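Local coordinates for Rv3651-like N-terminal domain-containing protein (Mycobacterium tuberculosis, PDB 4Q6U) that is of unconfirmed biochemical function but, as a triple sensor-domain protein with GAF-clan and PAS-clan domains, probably takes part in sensing or signalling, at residues Trp13-Leu19 / Met88-Trp94; Glu22-Arg28 / Val36-Phe41; Val81-Asp85 / Pro108-Lys112. Numbering follows the deposited sequence.

Contact 1 of 3, residues Trp13-Leu19 / Met88-Trp94; sequences WLLVETL and MHGVQVW
Trp13-Leu19 and Met88-Trp94 are antiparallel neighbours in the six-stranded GAF-clan N-terminal sheet; the axes of strands 14-17 and 88-94 approach to 4.6 Å, their directions 154° apart. Selenomethionine Met88 O shares a water with Thr18 O and OG1. His89 (phi/psi -92/-27) and nearly flat Gly90 (-174/-179) form a classic beta bulge against Val81, and His89 O accepts a weak hydrogen bond from Thr18 N (3.4 Å). Gly90 CA lies 3.2 Å from Val16 O, where a CB would clash. Val91 and Val16 are hydrogen-bonded (Val16 N-Val91 O 2.8 Å, Val91 N-Val16 O 2.9 Å). Gln92, its amide held by Arg105 and Pro106, brings CG to 3.9 Å from Leu15 CD1. Val93 pairs with Leu14 (Leu14 N-Val93 O 2.6 Å, Val93 N-Leu14 O 2.7 Å). Trp94 CB makes a CH-pi contact over the face of Trp13 (chi1 m, chi2 92°), 3.6 Å from its six-membered ring centroid. Main-chain bonds fix the register, while Val91 and Val93 offer an apolar face to helix 48-61.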
ATOM      1  N   TRP B  13      17.044  12.611  25.151  1.00 46.89           N
ATOM      2  CA  TRP B  13      17.182  13.823  24.359  1.00 46.65           C
ATOM      3  C   TRP B  13      15.907  14.041  23.556  1.00 55.12           C
ATOM      4  O   TRP B  13      15.404  13.114  22.929  1.00 44.17           O
ATOM      5  CB  TRP B  13      18.370  13.726  23.399  1.00 47.59           C
ATOM      6  CG  TRP B  13      19.706  13.861  24.027  1.00 48.67           C
ATOM      7  CD1 TRP B  13      20.503  12.859  24.502  1.00 44.19           C
ATOM      8  CD2 TRP B  13      20.428  15.082  24.235  1.00 54.51           C
ATOM      9  NE1 TRP B  13      21.675  13.383  25.002  1.00 46.55           N
ATOM     10  CE2 TRP B  13      21.650  14.746  24.852  1.00 53.36           C
ATOM     11  CE3 TRP B  13      20.151  16.427  23.968  1.00 47.72           C
ATOM     12  CZ2 TRP B  13      22.597  15.711  25.205  1.00 48.59           C
ATOM     13  CZ3 TRP B  13      21.095  17.383  24.318  1.00 54.24           C
ATOM     14  CH2 TRP B  13      22.303  17.018  24.923  1.00 49.76           C
ATOM     15  N   LEU B  14      15.389  15.261  23.567  1.00 48.03           N
ATOM     16  CA  LEU B  14      14.263  15.610  22.708  1.00 47.66           C
ATOM     17  C   LEU B  14      14.750  16.298  21.434  1.00 45.79           C
ATOM     18  O   LEU B  14      15.443  17.310  21.517  1.00 46.72           O
ATOM     19  CB  LEU B  14      13.291  16.534  23.444  1.00 55.34           C
ATOM     20  CG  LEU B  14      12.586  15.955  24.660  1.00 53.37           C
ATOM     21  CD1 LEU B  14      11.614  16.975  25.213  1.00 56.71           C
ATOM     22  CD2 LEU B  14      11.874  14.666  24.256  1.00 51.67           C
ATOM     23  N   LEU B  15      14.382  15.777  20.265  1.00 48.26           N
ATOM     24  CA  LEU B  15      14.687  16.487  19.030  1.00 43.23           C
ATOM     25  C   LEU B  15      13.517  17.391  18.656  1.00 44.31           C
ATOM     26  O   LEU B  15      12.395  16.935  18.446  1.00 47.70           O
ATOM     27  CB  LEU B  15      15.007  15.524  17.893  1.00 38.73           C
ATOM     28  CG  LEU B  15      15.419  16.164  16.560  1.00 40.38           C
ATOM     29  CD1 LEU B  15      16.765  16.862  16.672  1.00 41.96           C
ATOM     30  CD2 LEU B  15      15.466  15.121  15.455  1.00 38.59           C
ATOM     31  N   VAL B  16      13.796  18.685  18.588  1.00 48.25           N
ATOM     32  CA  VAL B  16      12.780  19.687  18.313  1.00 46.44           C
ATOM     33  C   VAL B  16      13.011  20.356  16.960  1.00 50.05           C
ATOM     34  O   VAL B  16      14.065  20.918  16.724  1.00 44.65           O
ATOM     35  CB  VAL B  16      12.761  20.762  19.416  1.00 49.71           C
ATOM     36  CG1 VAL B  16      11.938  21.961  18.985  1.00 51.59           C
ATOM     37  CG2 VAL B  16      12.234  20.167  20.715  1.00 52.96           C
ATOM     38  N   GLU B  17      12.019  20.278  16.081  1.00 44.55           N
ATOM     39  CA  GLU B  17      12.058  20.976  14.801  1.00 43.70           C
ATOM     40  C   GLU B  17      11.633  22.420  15.049  1.00 60.99           C
ATOM     41  O   GLU B  17      10.604  22.673  15.681  1.00 57.34           O
ATOM     42  CB  GLU B  17      11.150  20.282  13.776  1.00 43.10           C
ATOM     43  CG  GLU B  17      11.474  20.577  12.307  1.00 40.65           C
ATOM     44  CD  GLU B  17      10.649  21.719  11.751  1.00 45.36           C
ATOM     45  OE1 GLU B  17      10.156  22.551  12.546  1.00 52.10           O
ATOM     46  OE2 GLU B  17      10.482  21.780  10.520  1.00 47.17           O
ATOM     47  N   THR B  18      12.436  23.363  14.565  1.00 59.38           N
ATOM     48  CA  THR B  18      12.235  24.772  14.886  1.00 56.65           C
ATOM     49  C   THR B  18      12.028  25.650  13.651  1.00 62.67           C
ATOM     50  O   THR B  18      12.420  26.815  13.644  1.00 62.77           O
ATOM     51  CB  THR B  18      13.434  25.337  15.683  1.00 59.20           C
ATOM     52  OG1 THR B  18      14.655  25.093  14.970  1.00 47.56           O
ATOM     53  CG2 THR B  18      13.518  24.689  17.056  1.00 56.54           C
ATOM     54  N   LEU B  19      11.413  25.098  12.611  1.00 51.27           N
ATOM     55  CA  LEU B  19      11.185  25.875  11.397  1.00 58.57           C
ATOM     56  C   LEU B  19       9.750  26.397  11.317  1.00 63.54           C
ATOM     57  O   LEU B  19       9.422  27.192  10.437  1.00 62.21           O
ATOM     58  CB  LEU B  19      11.524  25.042  10.157  1.00 51.54           C
ATOM     59  CG  LEU B  19      13.024  24.837   9.925  1.00 49.63           C
ATOM     60  CD1 LEU B  19      13.284  23.810   8.847  1.00 47.19           C
ATOM     61  CD2 LEU B  19      13.698  26.160   9.573  1.00 51.14           C
HETATM   62  N   MSE B  88      19.437  27.014  10.870  1.00 47.19           N
HETATM   63  CA  MSE B  88      19.071  26.155  11.986  1.00 47.84           C
HETATM   64  C   MSE B  88      17.842  25.333  11.639  1.00 45.19           C
HETATM   65  O   MSE B  88      16.777  25.893  11.400  1.00 45.68           O
HETATM   66  CB  MSE B  88      18.809  27.003  13.224  1.00 45.01           C
HETATM   67  CG  MSE B  88      18.439  26.205  14.441  1.00 45.25           C
HETATM   68 SE   MSE B  88      19.876  26.120  15.734  1.00102.33          SE
HETATM   69  CE  MSE B  88      20.520  27.955  15.605  1.00 48.66           C
ATOM     70  N   HIS B  89      17.991  24.011  11.588  1.00 40.07           N
ATOM     71  CA  HIS B  89      16.868  23.137  11.276  1.00 41.53           C
ATOM     72  C   HIS B  89      16.146  22.675  12.531  1.00 41.67           C
ATOM     73  O   HIS B  89      14.956  22.337  12.499  1.00 41.22           O
ATOM     74  CB  HIS B  89      17.335  21.912  10.489  1.00 41.66           C
ATOM     75  CG  HIS B  89      17.593  22.191   9.044  1.00 40.32           C
ATOM     76  ND1 HIS B  89      17.483  21.221   8.068  1.00 34.68           N
ATOM     77  CD2 HIS B  89      17.951  23.328   8.403  1.00 38.97           C
ATOM     78  CE1 HIS B  89      17.766  21.749   6.892  1.00 35.32           C
ATOM     79  NE2 HIS B  89      18.053  23.029   7.066  1.00 40.11           N
ATOM     80  N   GLY B  90      16.880  22.625  13.629  1.00 40.13           N
ATOM     81  CA  GLY B  90      16.299  22.168  14.874  1.00 45.41           C
ATOM     82  C   GLY B  90      17.238  22.317  16.050  1.00 47.40           C
ATOM     83  O   GLY B  90      18.365  22.801  15.911  1.00 44.73           O
ATOM     84  N   VAL B  91      16.747  21.900  17.211  1.00 42.74           N
ATOM     85  CA  VAL B  91      17.497  21.937  18.457  1.00 44.11           C
ATOM     86  C   VAL B  91      17.247  20.627  19.199  1.00 44.63           C
ATOM     87  O   VAL B  91      16.107  20.168  19.284  1.00 51.12           O
ATOM     88  CB  VAL B  91      17.078  23.138  19.352  1.00 45.96           C
ATOM     89  CG1 VAL B  91      17.751  23.064  20.732  1.00 47.44           C
ATOM     90  CG2 VAL B  91      17.381  24.458  18.667  1.00 52.41           C
ATOM     91  N   GLN B  92      18.305  20.019  19.721  1.00 44.26           N
ATOM     92  CA  GLN B  92      18.150  18.825  20.534  1.00 50.75           C
ATOM     93  C   GLN B  92      18.257  19.244  21.992  1.00 50.21           C
ATOM     94  O   GLN B  92      19.164  19.991  22.344  1.00 47.46           O
ATOM     95  CB  GLN B  92      19.200  17.780  20.183  1.00 57.60           C
ATOM     96  CG  GLN B  92      18.641  16.378  20.090  1.00 64.04           C
ATOM     97  CD  GLN B  92      19.591  15.429  19.398  1.00 53.04           C
ATOM     98  OE1 GLN B  92      20.709  15.810  19.028  1.00 44.32           O
ATOM     99  NE2 GLN B  92      19.154  14.182  19.217  1.00 49.03           N
ATOM    100  N   VAL B  93      17.326  18.780  22.824  1.00 46.99           N
ATOM    101  CA  VAL B  93      17.226  19.264  24.210  1.00 48.91           C
ATOM    102  C   VAL B  93      17.202  18.127  25.230  1.00 49.74           C
ATOM    103  O   VAL B  93      16.547  17.094  25.020  1.00 49.10           O
ATOM    104  CB  VAL B  93      15.958  20.126  24.409  1.00 49.49           C
ATOM    105  CG1 VAL B  93      15.959  20.797  25.797  1.00 56.91           C
ATOM    106  CG2 VAL B  93      15.847  21.170  23.324  1.00 74.57           C
ATOM    107  N   TRP B  94      17.906  18.326  26.343  1.00 51.41           N
ATOM    108  CA  TRP B  94      17.897  17.370  27.441  1.00 52.61           C
ATOM    109  C   TRP B  94      17.789  18.124  28.761  1.00 54.66           C
ATOM    110  O   TRP B  94      18.446  19.145  28.937  1.00 55.39           O
ATOM    111  CB  TRP B  94      19.161  16.509  27.416  1.00 52.72           C
ATOM    112  CG  TRP B  94      19.293  15.602  28.588  1.00 55.69           C
ATOM    113  CD1 TRP B  94      18.879  14.304  28.672  1.00 59.53           C
ATOM    114  CD2 TRP B  94      19.872  15.919  29.857  1.00 56.75           C
ATOM    115  NE1 TRP B  94      19.168  13.794  29.913  1.00 56.24           N
ATOM    116  CE2 TRP B  94      19.779  14.767  30.661  1.00 57.57           C
ATOM    117  CE3 TRP B  94      20.463  17.066  30.390  1.00 57.62           C
ATOM    118  CZ2 TRP B  94      20.251  14.727  31.972  1.00 62.46           C
ATOM    119  CZ3 TRP B  94      20.929  17.028  31.699  1.00 61.42           C
ATOM    120  CH2 TRP B  94      20.822  15.864  32.471  1.00 60.85           C
TER
HETATM  121  O   HOH W   1      16.529  12.935  20.248  1.00 45.06           O
HETATM  122  O   HOH W   2      15.117  27.224  13.062  1.00 52.81           O

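Contact 2 of 3, residues Glu22-Arg28 / Val36-Phe41; sequences EPAVVAR and VPITTF
Here the hairpin of strands 24-28 and 31-37 runs straight into a short helix, 38-41, which folds back over the first strand at the outer side of the N-terminal sheet. Two antiparallel bridges set the register: Val25 with Val36, a hydrogen-bonded pair (Val25 N to Val36 O 2.8 Å; Val36 N to Val25 O 3.1 Å, weak), and Ala24 with Pro37, non-hydrogen-bonded, CA atoms 4.1 Å apart. Pro37, at the N-cap position, turns the chain, and its O accepts Thr40 N at 2.7 Å and Phe41 N at 2.9 Å. One step on, Ile38 N donates a 2.9 Å hydrogen bond to Pro23 O.

The main bump is Val25 (chi1 t). Its CG2 fills the hollow between Ile38, whose CD1 is 3.6 Å from it, and the ring of Phe41 (chi1 t, chi2 86°), whose CG is 3.7 Å from it; the methyl lies over the ring face as a CH-pi contact. Farther along, Arg28 bends at chi3 (p) so that a face of its guanidinium meets the ring tip, Arg28 NH1 to Phe41 CZ 3.9 Å. Val26 and Ala27 form a classic bulge facing Leu15 and turn their side chains away, against Trp214.

At the other end Glu22, extended with chi1 and chi2 both t, reaches past Pro37: its OE2 lies 3.2 Å from Pro37 CB and accepts Thr39 OG1 at 2.6 Å and Thr39 N at 3.2 Å. Chemically, oxygens of Glu22 and Pro23 satisfy the first-turn amides of Thr39 and Ile38, so the helix start is tied to the hairpin by polar bonds and its body by apolar packing.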
ATOM      1  N   GLU B  22       5.930  27.571  16.188  1.00 68.71           N
ATOM      2  CA  GLU B  22       6.252  27.044  17.502  1.00 66.25           C
ATOM      3  C   GLU B  22       7.113  25.795  17.368  1.00 59.06           C
ATOM      4  O   GLU B  22       6.791  24.902  16.586  1.00 57.07           O
ATOM      5  CB  GLU B  22       4.970  26.731  18.287  1.00 74.67           C
ATOM      6  CG  GLU B  22       5.201  26.150  19.677  1.00 76.83           C
ATOM      7  CD  GLU B  22       3.904  25.916  20.437  1.00 81.66           C
ATOM      8  OE1 GLU B  22       2.898  26.585  20.122  1.00 80.09           O
ATOM      9  OE2 GLU B  22       3.887  25.057  21.343  1.00 82.66           O
ATOM     10  N   PRO B  23       8.220  25.739  18.128  1.00 59.17           N
ATOM     11  CA  PRO B  23       9.082  24.554  18.219  1.00 59.36           C
ATOM     12  C   PRO B  23       8.270  23.285  18.477  1.00 67.21           C
ATOM     13  O   PRO B  23       7.391  23.278  19.344  1.00 67.96           O
ATOM     14  CB  PRO B  23       9.987  24.870  19.411  1.00 57.76           C
ATOM     15  CG  PRO B  23      10.037  26.361  19.458  1.00 59.84           C
ATOM     16  CD  PRO B  23       8.689  26.836  18.993  1.00 61.19           C
ATOM     17  N   ALA B  24       8.564  22.224  17.735  1.00 53.09           N
ATOM     18  CA  ALA B  24       7.741  21.022  17.779  1.00 55.30           C
ATOM     19  C   ALA B  24       8.586  19.752  17.837  1.00 50.00           C
ATOM     20  O   ALA B  24       9.495  19.560  17.031  1.00 47.50           O
ATOM     21  CB  ALA B  24       6.812  20.987  16.579  1.00 53.36           C
ATOM     22  N   VAL B  25       8.271  18.884  18.795  1.00 50.80           N
ATOM     23  CA  VAL B  25       9.026  17.658  19.005  1.00 48.72           C
ATOM     24  C   VAL B  25       8.819  16.669  17.848  1.00 53.89           C
ATOM     25  O   VAL B  25       7.700  16.479  17.374  1.00 50.42           O
ATOM     26  CB  VAL B  25       8.631  16.989  20.345  1.00 50.63           C
ATOM     27  CG1 VAL B  25       9.448  15.725  20.582  1.00 48.55           C
ATOM     28  CG2 VAL B  25       8.806  17.984  21.503  1.00 56.12           C
ATOM     29  N   VAL B  26       9.907  16.060  17.385  1.00 44.30           N
ATOM     30  CA  VAL B  26       9.834  15.040  16.354  1.00 40.46           C
ATOM     31  C   VAL B  26      10.534  13.756  16.802  1.00 38.82           C
ATOM     32  O   VAL B  26      10.334  12.695  16.207  1.00 41.83           O
ATOM     33  CB  VAL B  26      10.450  15.526  15.023  1.00 39.53           C
ATOM     34  CG1 VAL B  26       9.697  16.747  14.500  1.00 40.15           C
ATOM     35  CG2 VAL B  26      11.908  15.848  15.211  1.00 44.09           C
ATOM     36  N   ALA B  27      11.331  13.842  17.865  1.00 39.74           N
ATOM     37  CA  ALA B  27      11.963  12.643  18.422  1.00 40.29           C
ATOM     38  C   ALA B  27      12.126  12.702  19.938  1.00 45.21           C
ATOM     39  O   ALA B  27      12.599  13.703  20.481  1.00 48.38           O
ATOM     40  CB  ALA B  27      13.318  12.410  17.773  1.00 39.38           C
ATOM     41  N   ARG B  28      11.713  11.631  20.614  1.00 44.11           N
ATOM     42  CA  ARG B  28      12.111  11.406  22.006  1.00 46.01           C
ATOM     43  C   ARG B  28      13.126  10.277  21.995  1.00 48.73           C
ATOM     44  O   ARG B  28      12.771   9.119  21.782  1.00 46.87           O
ATOM     45  CB  ARG B  28      10.920  11.056  22.901  1.00 49.22           C
ATOM     46  CG  ARG B  28      11.307  10.901  24.375  1.00 48.07           C
ATOM     47  CD  ARG B  28      10.129  11.139  25.321  1.00 61.92           C
ATOM     48  NE  ARG B  28       9.032  10.203  25.107  1.00 62.83           N
ATOM     49  CZ  ARG B  28       7.881  10.238  25.776  1.00 69.91           C
ATOM     50  NH1 ARG B  28       7.679  11.167  26.700  1.00 70.59           N
ATOM     51  NH2 ARG B  28       6.931   9.344  25.520  1.00 72.31           N
ATOM     52  N   VAL B  36       4.777  17.535  17.459  1.00 55.23           N
ATOM     53  CA  VAL B  36       3.964  17.992  18.579  1.00 56.07           C
ATOM     54  C   VAL B  36       4.523  19.266  19.200  1.00 63.82           C
ATOM     55  O   VAL B  36       5.625  19.255  19.753  1.00 62.14           O
ATOM     56  CB  VAL B  36       3.861  16.924  19.676  1.00 55.89           C
ATOM     57  CG1 VAL B  36       2.973  17.425  20.808  1.00 59.92           C
ATOM     58  CG2 VAL B  36       3.338  15.612  19.097  1.00 57.14           C
ATOM     59  N   PRO B  37       3.756  20.368  19.118  1.00 72.70           N
ATOM     60  CA  PRO B  37       4.177  21.651  19.689  1.00 72.11           C
ATOM     61  C   PRO B  37       4.635  21.483  21.129  1.00 74.01           C
ATOM     62  O   PRO B  37       3.966  20.817  21.926  1.00 72.27           O
ATOM     63  CB  PRO B  37       2.914  22.510  19.594  1.00 75.52           C
ATOM     64  CG  PRO B  37       2.188  21.953  18.421  1.00 76.80           C
ATOM     65  CD  PRO B  37       2.431  20.464  18.478  1.00 77.49           C
ATOM     66  N   ILE B  38       5.785  22.070  21.439  1.00 62.67           N
ATOM     67  CA  ILE B  38       6.445  21.856  22.715  1.00 63.90           C
ATOM     68  C   ILE B  38       5.510  22.158  23.892  1.00 67.90           C
ATOM     69  O   ILE B  38       5.644  21.559  24.960  1.00 74.18           O
ATOM     70  CB  ILE B  38       7.736  22.714  22.810  1.00 67.27           C
ATOM     71  CG1 ILE B  38       8.675  22.181  23.893  1.00 63.82           C
ATOM     72  CG2 ILE B  38       7.412  24.192  22.992  1.00 66.24           C
ATOM     73  CD1 ILE B  38       9.423  20.946  23.465  1.00 60.51           C
ATOM     74  N   THR B  39       4.540  23.047  23.685  1.00 70.04           N
ATOM     75  CA  THR B  39       3.597  23.407  24.751  1.00 82.32           C
ATOM     76  C   THR B  39       2.538  22.330  24.949  1.00 83.58           C
ATOM     77  O   THR B  39       1.899  22.260  25.997  1.00 86.04           O
ATOM     78  CB  THR B  39       2.879  24.743  24.470  1.00 80.85           C
ATOM     79  OG1 THR B  39       2.174  24.660  23.225  1.00 82.76           O
ATOM     80  CG2 THR B  39       3.875  25.895  24.422  1.00 79.02           C
ATOM     81  N   THR B  40       2.343  21.509  23.925  1.00 78.91           N
ATOM     82  CA  THR B  40       1.436  20.375  24.007  1.00 79.03           C
ATOM     83  C   THR B  40       2.185  19.169  24.559  1.00 75.33           C
ATOM     84  O   THR B  40       1.701  18.473  25.454  1.00 76.71           O
ATOM     85  CB  THR B  40       0.827  20.037  22.628  1.00 83.60           C
ATOM     86  OG1 THR B  40      -0.121  21.048  22.261  1.00 86.81           O
ATOM     87  CG2 THR B  40       0.125  18.686  22.661  1.00 85.32           C
ATOM     88  N   PHE B  41       3.381  18.939  24.026  1.00 70.77           N
ATOM     89  CA  PHE B  41       4.212  17.820  24.447  1.00 67.50           C
ATOM     90  C   PHE B  41       4.598  17.967  25.917  1.00 72.44           C
ATOM     91  O   PHE B  41       4.727  16.978  26.636  1.00 68.49           O
ATOM     92  CB  PHE B  41       5.470  17.719  23.564  1.00 61.84           C
ATOM     93  CG  PHE B  41       6.222  16.425  23.722  1.00 60.38           C
ATOM     94  CD1 PHE B  41       5.872  15.308  22.976  1.00 57.54           C
ATOM     95  CD2 PHE B  41       7.275  16.322  24.617  1.00 59.71           C
ATOM     96  CE1 PHE B  41       6.556  14.111  23.125  1.00 55.03           C
ATOM     97  CE2 PHE B  41       7.965  15.130  24.770  1.00 58.43           C
ATOM     98  CZ  PHE B  41       7.605  14.023  24.022  1.00 63.51           C
TER

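Contact 3 of 3, residues Val81-Asp85 / Pro108-Lys112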
ATOM      1  N   VAL B  81      20.978  22.115  15.619  1.00 42.62           N
ATOM      2  CA  VAL B  81      21.164  21.318  14.423  1.00 40.98           C
ATOM      3  C   VAL B  81      21.215  22.284  13.250  1.00 49.98           C
ATOM      4  O   VAL B  81      20.188  22.824  12.829  1.00 40.51           O
ATOM      5  CB  VAL B  81      20.043  20.296  14.211  1.00 39.52           C
ATOM      6  CG1 VAL B  81      20.431  19.326  13.103  1.00 38.52           C
ATOM      7  CG2 VAL B  81      19.769  19.534  15.500  1.00 43.77           C
ATOM      8  N   ILE B  82      22.419  22.515  12.740  1.00 41.27           N
ATOM      9  CA  ILE B  82      22.621  23.581  11.775  1.00 41.66           C
ATOM     10  C   ILE B  82      23.079  23.029  10.439  1.00 43.22           C
ATOM     11  O   ILE B  82      24.081  22.319  10.361  1.00 40.38           O
ATOM     12  CB  ILE B  82      23.637  24.604  12.299  1.00 46.16           C
ATOM     13  CG1 ILE B  82      23.185  25.112  13.672  1.00 45.11           C
ATOM     14  CG2 ILE B  82      23.785  25.751  11.311  1.00 50.93           C
ATOM     15  CD1 ILE B  82      24.148  26.095  14.331  1.00 47.42           C
HETATM   16  N   MSE B  83      22.304  23.341   9.405  1.00 41.97           N
HETATM   17  CA  MSE B  83      22.578  22.924   8.034  1.00 47.82           C
HETATM   18  C   MSE B  83      23.835  23.626   7.553  1.00 50.00           C
HETATM   19  O   MSE B  83      24.171  24.689   8.060  1.00 47.29           O
HETATM   20  CB  MSE B  83      21.389  23.260   7.136  1.00 37.46           C
HETATM   21  CG  MSE B  83      21.535  22.823   5.685  1.00 44.40           C
HETATM   22 SE   MSE B  83      21.980  20.937   5.610  1.00 47.55          SE
HETATM   23  CE  MSE B  83      22.309  20.782   3.660  1.00 33.47           C
ATOM     24  N   THR B  84      24.536  23.054   6.582  1.00 43.63           N
ATOM     25  CA  THR B  84      25.814  23.657   6.182  1.00 47.79           C
ATOM     26  C   THR B  84      25.672  24.995   5.445  1.00 56.04           C
ATOM     27  O   THR B  84      26.677  25.636   5.120  1.00 49.51           O
ATOM     28  CB  THR B  84      26.642  22.691   5.312  1.00 49.57           C
ATOM     29  OG1 THR B  84      25.804  22.103   4.309  1.00 45.53           O
ATOM     30  CG2 THR B  84      27.240  21.587   6.195  1.00 51.85           C
ATOM     31  N   ASP B  85      24.443  25.440   5.204  1.00 40.92           N
ATOM     32  CA  ASP B  85      24.249  26.804   4.706  1.00 44.09           C
ATOM     33  C   ASP B  85      24.070  27.803   5.858  1.00 49.94           C
ATOM     34  O   ASP B  85      23.762  28.970   5.630  1.00 48.00           O
ATOM     35  CB  ASP B  85      23.052  26.875   3.747  1.00 42.40           C
ATOM     36  CG  ASP B  85      21.790  26.268   4.334  1.00 45.82           C
ATOM     37  OD1 ASP B  85      21.721  26.123   5.571  1.00 51.36           O
ATOM     38  OD2 ASP B  85      20.864  25.940   3.552  1.00 48.57           O
ATOM     39  N   PRO B 108      21.477  13.855  14.879  1.00 42.78           N
ATOM     40  CA  PRO B 108      20.520  14.265  13.851  1.00 39.20           C
ATOM     41  C   PRO B 108      21.254  14.682  12.585  1.00 37.42           C
ATOM     42  O   PRO B 108      22.379  15.164  12.676  1.00 36.59           O
ATOM     43  CB  PRO B 108      19.784  15.453  14.500  1.00 40.67           C
ATOM     44  CG  PRO B 108      20.425  15.648  15.864  1.00 50.58           C
ATOM     45  CD  PRO B 108      21.742  14.949  15.823  1.00 47.06           C
ATOM     46  N   GLY B 109      20.628  14.490  11.426  1.00 34.25           N
ATOM     47  CA  GLY B 109      21.260  14.786  10.160  1.00 39.90           C
ATOM     48  C   GLY B 109      20.408  15.729   9.335  1.00 35.83           C
ATOM     49  O   GLY B 109      19.377  15.328   8.794  1.00 36.01           O
ATOM     50  N   PRO B 110      20.829  16.996   9.253  1.00 36.87           N
ATOM     51  CA  PRO B 110      20.124  18.012   8.476  1.00 36.72           C
ATOM     52  C   PRO B 110      20.395  17.828   6.991  1.00 38.27           C
ATOM     53  O   PRO B 110      21.497  17.438   6.602  1.00 32.73           O
ATOM     54  CB  PRO B 110      20.719  19.322   8.993  1.00 40.09           C
ATOM     55  CG  PRO B 110      22.100  18.953   9.374  1.00 40.50           C
ATOM     56  CD  PRO B 110      22.072  17.523   9.847  1.00 35.94           C
ATOM     57  N   LEU B 111      19.373  18.062   6.181  1.00 35.67           N
ATOM     58  CA  LEU B 111      19.520  18.072   4.730  1.00 31.94           C
ATOM     59  C   LEU B 111      18.458  18.989   4.137  1.00 30.95           C
ATOM     60  O   LEU B 111      17.520  19.409   4.833  1.00 34.28           O
ATOM     61  CB  LEU B 111      19.387  16.657   4.151  1.00 29.11           C
ATOM     62  CG  LEU B 111      18.020  15.979   4.336  1.00 33.83           C
ATOM     63  CD1 LEU B 111      17.597  15.282   3.054  1.00 37.67           C
ATOM     64  CD2 LEU B 111      18.039  14.974   5.469  1.00 32.05           C
ATOM     65  N   LYS B 112      18.578  19.280   2.850  1.00 32.11           N
ATOM     66  CA  LYS B 112      17.553  20.058   2.185  1.00 30.11           C
ATOM     67  C   LYS B 112      17.417  19.626   0.740  1.00 35.04           C
ATOM     68  O   LYS B 112      18.373  19.137   0.123  1.00 30.04           O
ATOM     69  CB  LYS B 112      17.853  21.560   2.250  1.00 31.69           C
ATOM     70  CG  LYS B 112      19.100  21.979   1.507  1.00 32.33           C
ATOM     71  CD  LYS B 112      19.321  23.491   1.600  1.00 36.73           C
ATOM     72  CE  LYS B 112      20.569  23.926   0.841  1.00 36.14           C
ATOM     73  NZ  LYS B 112      20.804  25.389   1.025  1.00 40.64           N
TER
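Two domains join here: the end of strand 74-82 in the GAF-clan N-terminal sheet runs alongside the start of strand 109-114 in the PAS-clan middle domain. The end-to-end directions of 81-85 and 108-112 are 28° apart, and the segments meet through side chains, without a beta bridge. Val81 points at the second segment and straddles two prolines, with CG2 4.0 Å from Pro108 CG and CG1 4.1 Å from Pro110 CD. Ile82 turns its side chain away, towards Met88, yet its O lies 4.0 Å from Pro110 CG. Selenomethionine Met83 starts out sideways, but with chi2 p its end curls in: SE is 4.0 Å from Pro110 CB and 3.9 Å from Leu111 CA, and CE touches Lys112 CG at 4.0 Å. After Thr84 the chain brings Asp85 to the edge, where the apolar seam gives way to charge. Asp85 OD2, which has a second salt-bridge partner in Arg210 of strand 206-215, forms a salt bridge with Lys112, 2.6 Å from its NZ.

In the fold
Contacts 1 and 2 lie side by side in one antiparallel sheet, centres about 9 Å apart: strand 14-17 pairs with 88-97 on one edge and 24-28 on the other, so Leu15 N reaches Ala27 O at 2.7 Å. The centre of contact 3 is about 11 Å from that of contact 1, where strand 74-82 borders 88-97 and Gly90 O meets Val81 N at 2.7 Å. Contacts 2 and 3 do not touch; their centres are about 19 Å apart. Along the chain contact 2 falls between the segments of contact 1, whereas contacts 1 and 3 interleave. Strand 88-97 is followed by strand 109-114 of the middle-domain sheet, so contact 3 joins the first two sensor-type domains.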